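Long-range contacts in neural-cadherin (Drosophila melanogaster, PDB 3UBH), which mediates calcium-dependent, preferentially homophilic adhesion between cells, and may take part in transmitting developmental information: residues E225-E230 with R313-N318; Y391-V396 with T411-T416. All coordinates share one frame; numbering follows the deposited sequence.

Interaction 1: residues E225-E230 with R313-N318; sequences EAEIPE and RVTDVN. With CA (calcium ion), chain F; CA (calcium ion), chain E; CA (calcium ion), chain G.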
ATOM      1  N   GLU A 225     -12.890  -1.233  -0.451  1.00 54.61           N
ATOM      2  CA  GLU A 225     -12.194  -2.406   0.080  1.00 55.90           C
ATOM      3  C   GLU A 225     -11.586  -2.089   1.441  1.00 54.71           C
ATOM      4  O   GLU A 225     -11.268  -0.932   1.726  1.00 54.13           O
ATOM      5  CB  GLU A 225     -11.095  -2.884  -0.884  1.00 57.39           C
ATOM      6  CG  GLU A 225     -10.567  -4.313  -0.573  1.00 60.53           C
ATOM      7  CD  GLU A 225      -9.761  -4.954  -1.722  1.00 63.97           C
ATOM      8  OE1 GLU A 225      -9.704  -4.349  -2.826  1.00 67.03           O
ATOM      9  OE2 GLU A 225      -9.200  -6.066  -1.510  1.00 66.39           O
ATOM     10  N   ALA A 226     -11.418  -3.125   2.267  1.00 55.26           N
ATOM     11  CA  ALA A 226     -10.832  -3.003   3.598  1.00 54.96           C
ATOM     12  C   ALA A 226     -10.302  -4.347   4.091  1.00 55.67           C
ATOM     13  O   ALA A 226     -11.000  -5.358   4.004  1.00 56.96           O
ATOM     14  CB  ALA A 226     -11.865  -2.457   4.570  1.00 55.55           C
ATOM     15  N   GLU A 227      -9.077  -4.357   4.614  1.00 55.59           N
ATOM     16  CA  GLU A 227      -8.491  -5.571   5.180  1.00 56.20           C
ATOM     17  C   GLU A 227      -8.409  -5.425   6.695  1.00 56.21           C
ATOM     18  O   GLU A 227      -7.690  -4.564   7.198  1.00 56.66           O
ATOM     19  CB  GLU A 227      -7.108  -5.839   4.579  1.00 56.87           C
ATOM     20  CG  GLU A 227      -6.415  -7.126   5.057  1.00 58.22           C
ATOM     21  CD  GLU A 227      -5.042  -7.350   4.401  1.00 61.27           C
ATOM     22  OE1 GLU A 227      -4.950  -7.401   3.151  1.00 64.73           O
ATOM     23  OE2 GLU A 227      -4.041  -7.482   5.135  1.00 64.18           O
ATOM     24  N   ILE A 228      -9.151  -6.256   7.421  1.00 56.69           N
ATOM     25  CA  ILE A 228      -9.182  -6.174   8.882  1.00 57.86           C
ATOM     26  C   ILE A 228      -8.732  -7.474   9.536  1.00 58.19           C
ATOM     27  O   ILE A 228      -8.864  -8.541   8.937  1.00 58.38           O
ATOM     28  CB  ILE A 228     -10.582  -5.780   9.415  1.00 59.97           C
ATOM     29  CG1 ILE A 228     -11.634  -6.839   9.048  1.00 61.31           C
ATOM     30  CG2 ILE A 228     -10.974  -4.377   8.921  1.00 60.05           C
ATOM     31  CD1 ILE A 228     -13.008  -6.593   9.662  1.00 64.69           C
ATOM     32  N   PRO A 229      -8.178  -7.396  10.760  1.00 59.07           N
ATOM     33  CA  PRO A 229      -7.775  -8.630  11.431  1.00 59.30           C
ATOM     34  C   PRO A 229      -8.942  -9.360  12.093  1.00 61.34           C
ATOM     35  O   PRO A 229      -9.881  -8.723  12.575  1.00 63.54           O
ATOM     36  CB  PRO A 229      -6.775  -8.144  12.482  1.00 60.18           C
ATOM     37  CG  PRO A 229      -7.207  -6.766  12.809  1.00 62.14           C
ATOM     38  CD  PRO A 229      -7.865  -6.200  11.568  1.00 60.70           C
ATOM     39  N   GLU A 230      -8.854 -10.691  12.123  1.00 61.63           N
ATOM     40  CA  GLU A 230      -9.861 -11.571  12.734  1.00 64.70           C
ATOM     41  C   GLU A 230     -10.188 -11.279  14.203  1.00 67.49           C
ATOM     42  O   GLU A 230     -11.216 -11.723  14.716  1.00 71.61           O
ATOM     43  CB  GLU A 230      -9.443 -13.048  12.586  1.00 65.17           C
ATOM     44  CG  GLU A 230      -8.291 -13.495  13.494  1.00 64.46           C
ATOM     45  CD  GLU A 230      -8.158 -15.011  13.621  1.00 66.04           C
ATOM     46  OE1 GLU A 230      -9.186 -15.720  13.596  1.00 69.78           O
ATOM     47  OE2 GLU A 230      -7.016 -15.502  13.767  1.00 65.31           O
ATOM     48  N   ARG A 313     -11.378  -8.292   3.396  1.00 58.53           N
ATOM     49  CA  ARG A 313     -10.500  -9.445   3.630  1.00 59.73           C
ATOM     50  C   ARG A 313     -10.170  -9.525   5.104  1.00 57.80           C
ATOM     51  O   ARG A 313      -9.833  -8.529   5.738  1.00 55.84           O
ATOM     52  CB  ARG A 313      -9.203  -9.379   2.797  1.00 59.75           C
ATOM     53  CG  ARG A 313      -9.403  -9.619   1.305  1.00 63.40           C
ATOM     54  CD  ARG A 313      -8.144  -9.316   0.481  1.00 65.08           C
ATOM     55  NE  ARG A 313      -8.467  -8.758  -0.840  1.00 68.16           N
ATOM     56  CZ  ARG A 313      -8.766  -9.483  -1.921  1.00 73.20           C
ATOM     57  NH1 ARG A 313      -8.785 -10.812  -1.858  1.00 78.22           N
ATOM     58  NH2 ARG A 313      -9.047  -8.885  -3.068  1.00 73.33           N
ATOM     59  N   VAL A 314     -10.285 -10.722   5.648  1.00 59.63           N
ATOM     60  CA  VAL A 314      -9.985 -10.951   7.052  1.00 58.53           C
ATOM     61  C   VAL A 314      -8.662 -11.690   7.117  1.00 58.12           C
ATOM     62  O   VAL A 314      -8.418 -12.592   6.318  1.00 60.17           O
ATOM     63  CB  VAL A 314     -11.099 -11.754   7.737  1.00 61.57           C
ATOM     64  CG1 VAL A 314     -10.933 -11.699   9.230  1.00 60.92           C
ATOM     65  CG2 VAL A 314     -12.467 -11.205   7.340  1.00 62.68           C
ATOM     66  N   THR A 315      -7.805 -11.285   8.049  1.00 56.46           N
ATOM     67  CA  THR A 315      -6.465 -11.865   8.184  1.00 56.63           C
ATOM     68  C   THR A 315      -6.289 -12.719   9.432  1.00 56.77           C
ATOM     69  O   THR A 315      -6.941 -12.500  10.453  1.00 56.77           O
ATOM     70  CB  THR A 315      -5.364 -10.786   8.164  1.00 55.73           C
ATOM     71  OG1 THR A 315      -5.795  -9.653   8.928  1.00 56.03           O
ATOM     72  CG2 THR A 315      -5.065 -10.345   6.731  1.00 56.41           C
ATOM     73  N   ASP A 316      -5.397 -13.699   9.324  1.00 57.77           N
ATOM     74  CA  ASP A 316      -5.063 -14.613  10.410  1.00 58.03           C
ATOM     75  C   ASP A 316      -4.249 -13.888  11.485  1.00 56.42           C
ATOM     76  O   ASP A 316      -3.288 -13.179  11.183  1.00 55.89           O
ATOM     77  CB  ASP A 316      -4.290 -15.813   9.829  1.00 60.05           C
ATOM     78  CG  ASP A 316      -3.777 -16.786  10.894  1.00 61.54           C
ATOM     79  OD1 ASP A 316      -4.474 -17.045  11.902  1.00 62.91           O
ATOM     80  OD2 ASP A 316      -2.665 -17.323  10.704  1.00 63.11           O
ATOM     81  N   VAL A 317      -4.660 -14.040  12.737  1.00 56.67           N
ATOM     82  CA  VAL A 317      -3.795 -13.685  13.857  1.00 56.75           C
ATOM     83  C   VAL A 317      -3.438 -14.961  14.606  1.00 57.85           C
ATOM     84  O   VAL A 317      -4.172 -15.952  14.546  1.00 58.77           O
ATOM     85  CB  VAL A 317      -4.413 -12.618  14.822  1.00 57.72           C
ATOM     86  CG1 VAL A 317      -5.002 -11.452  14.028  1.00 56.69           C
ATOM     87  CG2 VAL A 317      -5.443 -13.236  15.781  1.00 58.53           C
ATOM     88  N   ASN A 318      -2.305 -14.937  15.294  1.00 60.80           N
ATOM     89  CA  ASN A 318      -1.840 -16.100  16.026  1.00 59.55           C
ATOM     90  C   ASN A 318      -2.630 -16.260  17.320  1.00 58.40           C
ATOM     91  O   ASN A 318      -2.098 -16.052  18.412  1.00 58.01           O
ATOM     92  CB  ASN A 318      -0.336 -15.989  16.305  1.00 59.91           C
ATOM     93  CG  ASN A 318       0.246 -17.260  16.891  1.00 59.17           C
ATOM     94  OD1 ASN A 318      -0.020 -18.364  16.408  1.00 59.39           O
ATOM     95  ND2 ASN A 318       1.049 -17.113  17.941  1.00 60.31           N
TER
HETATM   96 CA    CA F 856      -5.686 -17.537  13.668  1.00 56.44          CA
HETATM   97 CA    CA E 855      -9.436 -17.461  15.481  1.00 61.10          CA
HETATM   98 CA    CA G 857      -0.394 -20.653  16.426  1.00 52.86          CA
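Glu225 sets one carboxylate oxygen, OE2, at the edge of the Arg313 guanidinium, in its plane, while the carboxylate and guanidinium planes stand 45° apart. The salt bridge runs from Arg313 NE to Glu225 OE2 at 2.9 Å, and Arg313 NH2 adds a weak bond to the same oxygen. In this cadherin domain, 224-229 is an outermost strand of a mixed beta sheet and runs parallel to 305-315. Four backbone bonds join them, from Arg313 N to Ala226 O through to Glu230 N to Thr315 O. On the face carrying Glu227 and Pro229, Thr315 CG2 lies 3.4 Å from Glu227 OE2. Beyond the strands the contact becomes a calcium site. Glu230 CG sits between its backbone N and carbonyl carbon (chi1 73°), and the extended chain beyond it carries the carboxylate across to Val317. There it bridges two calcium ions, OE1 binding one at 2.6 Å and OE2 the other, while OE1 is also hydrogen-bonded to Phe282. The OE2 calcium is shared with Asp316 OD1 and Val317 O, and Glu283, Asp319 and Asp353 complete its shell. Asn318 OD1 binds a third calcium. Val317 N donates to Glu230 OE2 at 3.0 Å, on the anti side and 22° out of the carboxylate plane.

Interaction 2: residues Y391-V396 with T411-T416; sequences YYEFIV and TVRVYT
Phe394 lays one ring face over Val412, whose CB sits 3.8 Å from the ring centroid, a CH-pi contact offset toward the rim. The ring gets there because CG stands between the backbone N and the carbonyl carbon (chi1 63°), which brings CZ to 3.5 Å from Val412 CG1. Val414 CG2 meets the ring edge, 3.9 Å from Phe394 CE2. A leucine here, lacking the flat ring, would leave Val412 CB and Phe369 without their aromatic partner and would probably open a gap between the two. On the other side of the sheet, Tyr391 turns its ring edge to the face of Tyr415 in a T-shaped pair, centroids 5.0 Å apart and planes at 62°. The Tyr391 hydroxyl reaches past this pair to the aliphatic part of Arg413, OH to CD 3.6 Å, while the guanidinium goes on to a salt bridge with Asp328. Two hydrogen-bonded pairs, Tyr392 with Val414 and Phe394 with Val412, hold the backbones together, and the bond from Val412 N to Phe394 O is 2.7 Å long. These are the two arms of a beta hairpin in a cadherin domain. Strand 407-417 lies between 391-400 and the parallel strand 328-335, while 360-364 flanks 391-400 and Ile377 of strand 376-379 packs on Val412.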
ATOM      1  N   TYR A 391      14.175 -43.840  35.735  1.00 51.63           N
ATOM      2  CA  TYR A 391      12.995 -43.099  35.311  1.00 50.09           C
ATOM      3  C   TYR A 391      13.293 -41.643  34.996  1.00 49.46           C
ATOM      4  O   TYR A 391      13.931 -40.947  35.775  1.00 51.41           O
ATOM      5  CB  TYR A 391      11.954 -43.185  36.427  1.00 51.63           C
ATOM      6  CG  TYR A 391      10.751 -42.279  36.303  1.00 51.93           C
ATOM      7  CD1 TYR A 391       9.639 -42.661  35.558  1.00 50.71           C
ATOM      8  CD2 TYR A 391      10.705 -41.056  36.975  1.00 53.03           C
ATOM      9  CE1 TYR A 391       8.520 -41.829  35.473  1.00 50.69           C
ATOM     10  CE2 TYR A 391       9.601 -40.229  36.889  1.00 51.78           C
ATOM     11  CZ  TYR A 391       8.518 -40.626  36.144  1.00 51.49           C
ATOM     12  OH  TYR A 391       7.425 -39.810  36.053  1.00 54.34           O
ATOM     13  N   TYR A 392      12.799 -41.180  33.859  1.00 47.52           N
ATOM     14  CA  TYR A 392      12.913 -39.783  33.482  1.00 47.04           C
ATOM     15  C   TYR A 392      11.532 -39.176  33.301  1.00 46.15           C
ATOM     16  O   TYR A 392      10.664 -39.780  32.676  1.00 45.14           O
ATOM     17  CB  TYR A 392      13.736 -39.650  32.207  1.00 46.46           C
ATOM     18  CG  TYR A 392      15.163 -40.121  32.370  1.00 47.93           C
ATOM     19  CD1 TYR A 392      15.506 -41.458  32.164  1.00 47.02           C
ATOM     20  CD2 TYR A 392      16.173 -39.236  32.746  1.00 49.62           C
ATOM     21  CE1 TYR A 392      16.814 -41.902  32.323  1.00 47.43           C
ATOM     22  CE2 TYR A 392      17.487 -39.678  32.909  1.00 51.41           C
ATOM     23  CZ  TYR A 392      17.796 -41.016  32.692  1.00 50.21           C
ATOM     24  OH  TYR A 392      19.100 -41.459  32.841  1.00 52.76           O
ATOM     25  N   GLU A 393      11.332 -37.995  33.884  1.00 47.14           N
ATOM     26  CA  GLU A 393      10.104 -37.225  33.724  1.00 47.05           C
ATOM     27  C   GLU A 393      10.419 -35.795  33.283  1.00 47.12           C
ATOM     28  O   GLU A 393      11.053 -35.042  34.020  1.00 49.38           O
ATOM     29  CB  GLU A 393       9.296 -37.201  35.019  1.00 48.75           C
ATOM     30  CG  GLU A 393       7.895 -36.687  34.801  1.00 50.69           C
ATOM     31  CD  GLU A 393       7.195 -36.246  36.066  1.00 55.95           C
ATOM     32  OE1 GLU A 393       7.665 -35.271  36.701  1.00 58.96           O
ATOM     33  OE2 GLU A 393       6.152 -36.855  36.398  1.00 57.41           O
ATOM     34  N   PHE A 394       9.971 -35.425  32.089  1.00 45.46           N
ATOM     35  CA  PHE A 394      10.271 -34.108  31.534  1.00 45.92           C
ATOM     36  C   PHE A 394       9.175 -33.553  30.615  1.00 44.90           C
ATOM     37  O   PHE A 394       8.178 -34.216  30.325  1.00 43.89           O
ATOM     38  CB  PHE A 394      11.595 -34.153  30.779  1.00 46.04           C
ATOM     39  CG  PHE A 394      11.581 -35.069  29.583  1.00 45.53           C
ATOM     40  CD1 PHE A 394      11.225 -34.585  28.316  1.00 45.85           C
ATOM     41  CD2 PHE A 394      11.912 -36.411  29.715  1.00 44.08           C
ATOM     42  CE1 PHE A 394      11.216 -35.419  27.213  1.00 44.01           C
ATOM     43  CE2 PHE A 394      11.904 -37.250  28.617  1.00 43.64           C
ATOM     44  CZ  PHE A 394      11.559 -36.752  27.360  1.00 44.00           C
ATOM     45  N   ILE A 395       9.403 -32.343  30.125  1.00 45.54           N
ATOM     46  CA  ILE A 395       8.396 -31.625  29.376  1.00 45.11           C
ATOM     47  C   ILE A 395       8.842 -31.393  27.935  1.00 45.24           C
ATOM     48  O   ILE A 395       9.984 -30.986  27.692  1.00 47.07           O
ATOM     49  CB  ILE A 395       8.058 -30.296  30.089  1.00 46.44           C
ATOM     50  CG1 ILE A 395       7.539 -30.601  31.494  1.00 46.94           C
ATOM     51  CG2 ILE A 395       7.031 -29.499  29.295  1.00 45.42           C
ATOM     52  CD1 ILE A 395       7.161 -29.398  32.308  1.00 49.98           C
ATOM     53  N   VAL A 396       7.948 -31.691  26.993  1.00 44.32           N
ATOM     54  CA  VAL A 396       8.104 -31.293  25.591  1.00 44.92           C
ATOM     55  C   VAL A 396       7.314 -30.021  25.349  1.00 45.82           C
ATOM     56  O   VAL A 396       6.145 -29.889  25.768  1.00 45.09           O
ATOM     57  CB  VAL A 396       7.482 -32.281  24.589  1.00 44.33           C
ATOM     58  CG1 VAL A 396       8.441 -32.540  23.442  1.00 45.01           C
ATOM     59  CG2 VAL A 396       7.061 -33.544  25.261  1.00 43.19           C
ATOM     60  N   THR A 411       3.736 -33.692  29.379  1.00 44.83           N
ATOM     61  CA  THR A 411       4.649 -34.500  30.174  1.00 44.59           C
ATOM     62  C   THR A 411       5.146 -35.664  29.313  1.00 43.61           C
ATOM     63  O   THR A 411       4.387 -36.204  28.503  1.00 43.75           O
ATOM     64  CB  THR A 411       3.926 -35.031  31.425  1.00 46.18           C
ATOM     65  OG1 THR A 411       3.337 -33.933  32.145  1.00 48.01           O
ATOM     66  CG2 THR A 411       4.876 -35.797  32.325  1.00 46.28           C
ATOM     67  N   VAL A 412       6.419 -36.030  29.475  1.00 43.00           N
ATOM     68  CA  VAL A 412       6.946 -37.284  28.921  1.00 42.13           C
ATOM     69  C   VAL A 412       7.609 -38.109  30.025  1.00 42.40           C
ATOM     70  O   VAL A 412       8.416 -37.582  30.810  1.00 41.96           O
ATOM     71  CB  VAL A 412       7.956 -37.044  27.792  1.00 41.94           C
ATOM     72  CG1 VAL A 412       8.508 -38.364  27.261  1.00 41.30           C
ATOM     73  CG2 VAL A 412       7.303 -36.308  26.677  1.00 42.17           C
ATOM     74  N   ARG A 413       7.252 -39.395  30.077  1.00 42.53           N
ATOM     75  CA  ARG A 413       7.818 -40.325  31.048  1.00 43.40           C
ATOM     76  C   ARG A 413       8.594 -41.379  30.290  1.00 43.52           C
ATOM     77  O   ARG A 413       8.075 -41.993  29.341  1.00 44.57           O
ATOM     78  CB  ARG A 413       6.725 -40.989  31.903  1.00 44.55           C
ATOM     79  CG  ARG A 413       5.888 -40.026  32.766  1.00 45.69           C
ATOM     80  CD  ARG A 413       4.870 -40.729  33.687  1.00 48.05           C
ATOM     81  NE  ARG A 413       3.806 -41.466  32.994  1.00 49.12           N
ATOM     82  CZ  ARG A 413       2.742 -40.923  32.399  1.00 51.22           C
ATOM     83  NH1 ARG A 413       2.558 -39.608  32.374  1.00 52.26           N
ATOM     84  NH2 ARG A 413       1.851 -41.705  31.800  1.00 52.23           N
ATOM     85  N   VAL A 414       9.842 -41.591  30.682  1.00 43.38           N
ATOM     86  CA  VAL A 414      10.613 -42.681  30.108  1.00 43.36           C
ATOM     87  C   VAL A 414      10.998 -43.637  31.235  1.00 43.74           C
ATOM     88  O   VAL A 414      11.764 -43.264  32.118  1.00 44.18           O
ATOM     89  CB  VAL A 414      11.875 -42.166  29.363  1.00 43.79           C
ATOM     90  CG1 VAL A 414      12.676 -43.321  28.776  1.00 43.98           C
ATOM     91  CG2 VAL A 414      11.510 -41.160  28.270  1.00 43.81           C
ATOM     92  N   TYR A 415      10.451 -44.854  31.223  1.00 43.99           N
ATOM     93  CA  TYR A 415      10.849 -45.877  32.192  1.00 44.53           C
ATOM     94  C   TYR A 415      11.968 -46.747  31.616  1.00 44.61           C
ATOM     95  O   TYR A 415      11.824 -47.352  30.556  1.00 45.32           O
ATOM     96  CB  TYR A 415       9.665 -46.756  32.601  1.00 45.64           C
ATOM     97  CG  TYR A 415       8.553 -46.073  33.385  1.00 46.93           C
ATOM     98  CD1 TYR A 415       8.437 -46.245  34.767  1.00 48.04           C
ATOM     99  CD2 TYR A 415       7.588 -45.288  32.739  1.00 47.24           C
ATOM    100  CE1 TYR A 415       7.398 -45.638  35.491  1.00 49.57           C
ATOM    101  CE2 TYR A 415       6.544 -44.676  33.454  1.00 48.11           C
ATOM    102  CZ  TYR A 415       6.455 -44.861  34.825  1.00 49.31           C
ATOM    103  OH  TYR A 415       5.430 -44.261  35.524  1.00 51.11           O
ATOM    104  N   THR A 416      13.087 -46.813  32.315  1.00 44.44           N
ATOM    105  CA  THR A 416      14.209 -47.593  31.833  1.00 44.76           C
ATOM    106  C   THR A 416      14.390 -48.885  32.629  1.00 45.17           C
ATOM    107  O   THR A 416      13.780 -49.082  33.678  1.00 45.06           O
ATOM    108  CB  THR A 416      15.506 -46.794  31.943  1.00 45.36           C
ATOM    109  OG1 THR A 416      15.670 -46.373  33.304  1.00 46.68           O
ATOM    110  CG2 THR A 416      15.484 -45.573  31.030  1.00 44.59           C
TER

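In the fold
Interaction 1 comes first along the chain and closes before interaction 2 opens; their centres are 41 Å apart and their nearest atoms about 16 Å. They lie in successive cadherin domains and use corresponding sheets: each is mixed, with strand order 1-4-3-2. Interaction 1 joins the first strand to the last, 224-229 with 305-315, whereas interaction 2 joins the last two, 391-400 with 407-417. Interaction 1 runs into the calcium-bound junction, and interaction 2 lies beyond it in the next domain. Asp353 and Asp400 of the second domain share calcium ions with residues of interaction 1, and Asp400 ends the strand that carries 391-396. The metal cluster thus ties the two sheets end to end, consistent with calcium rigidifying the connection between domains.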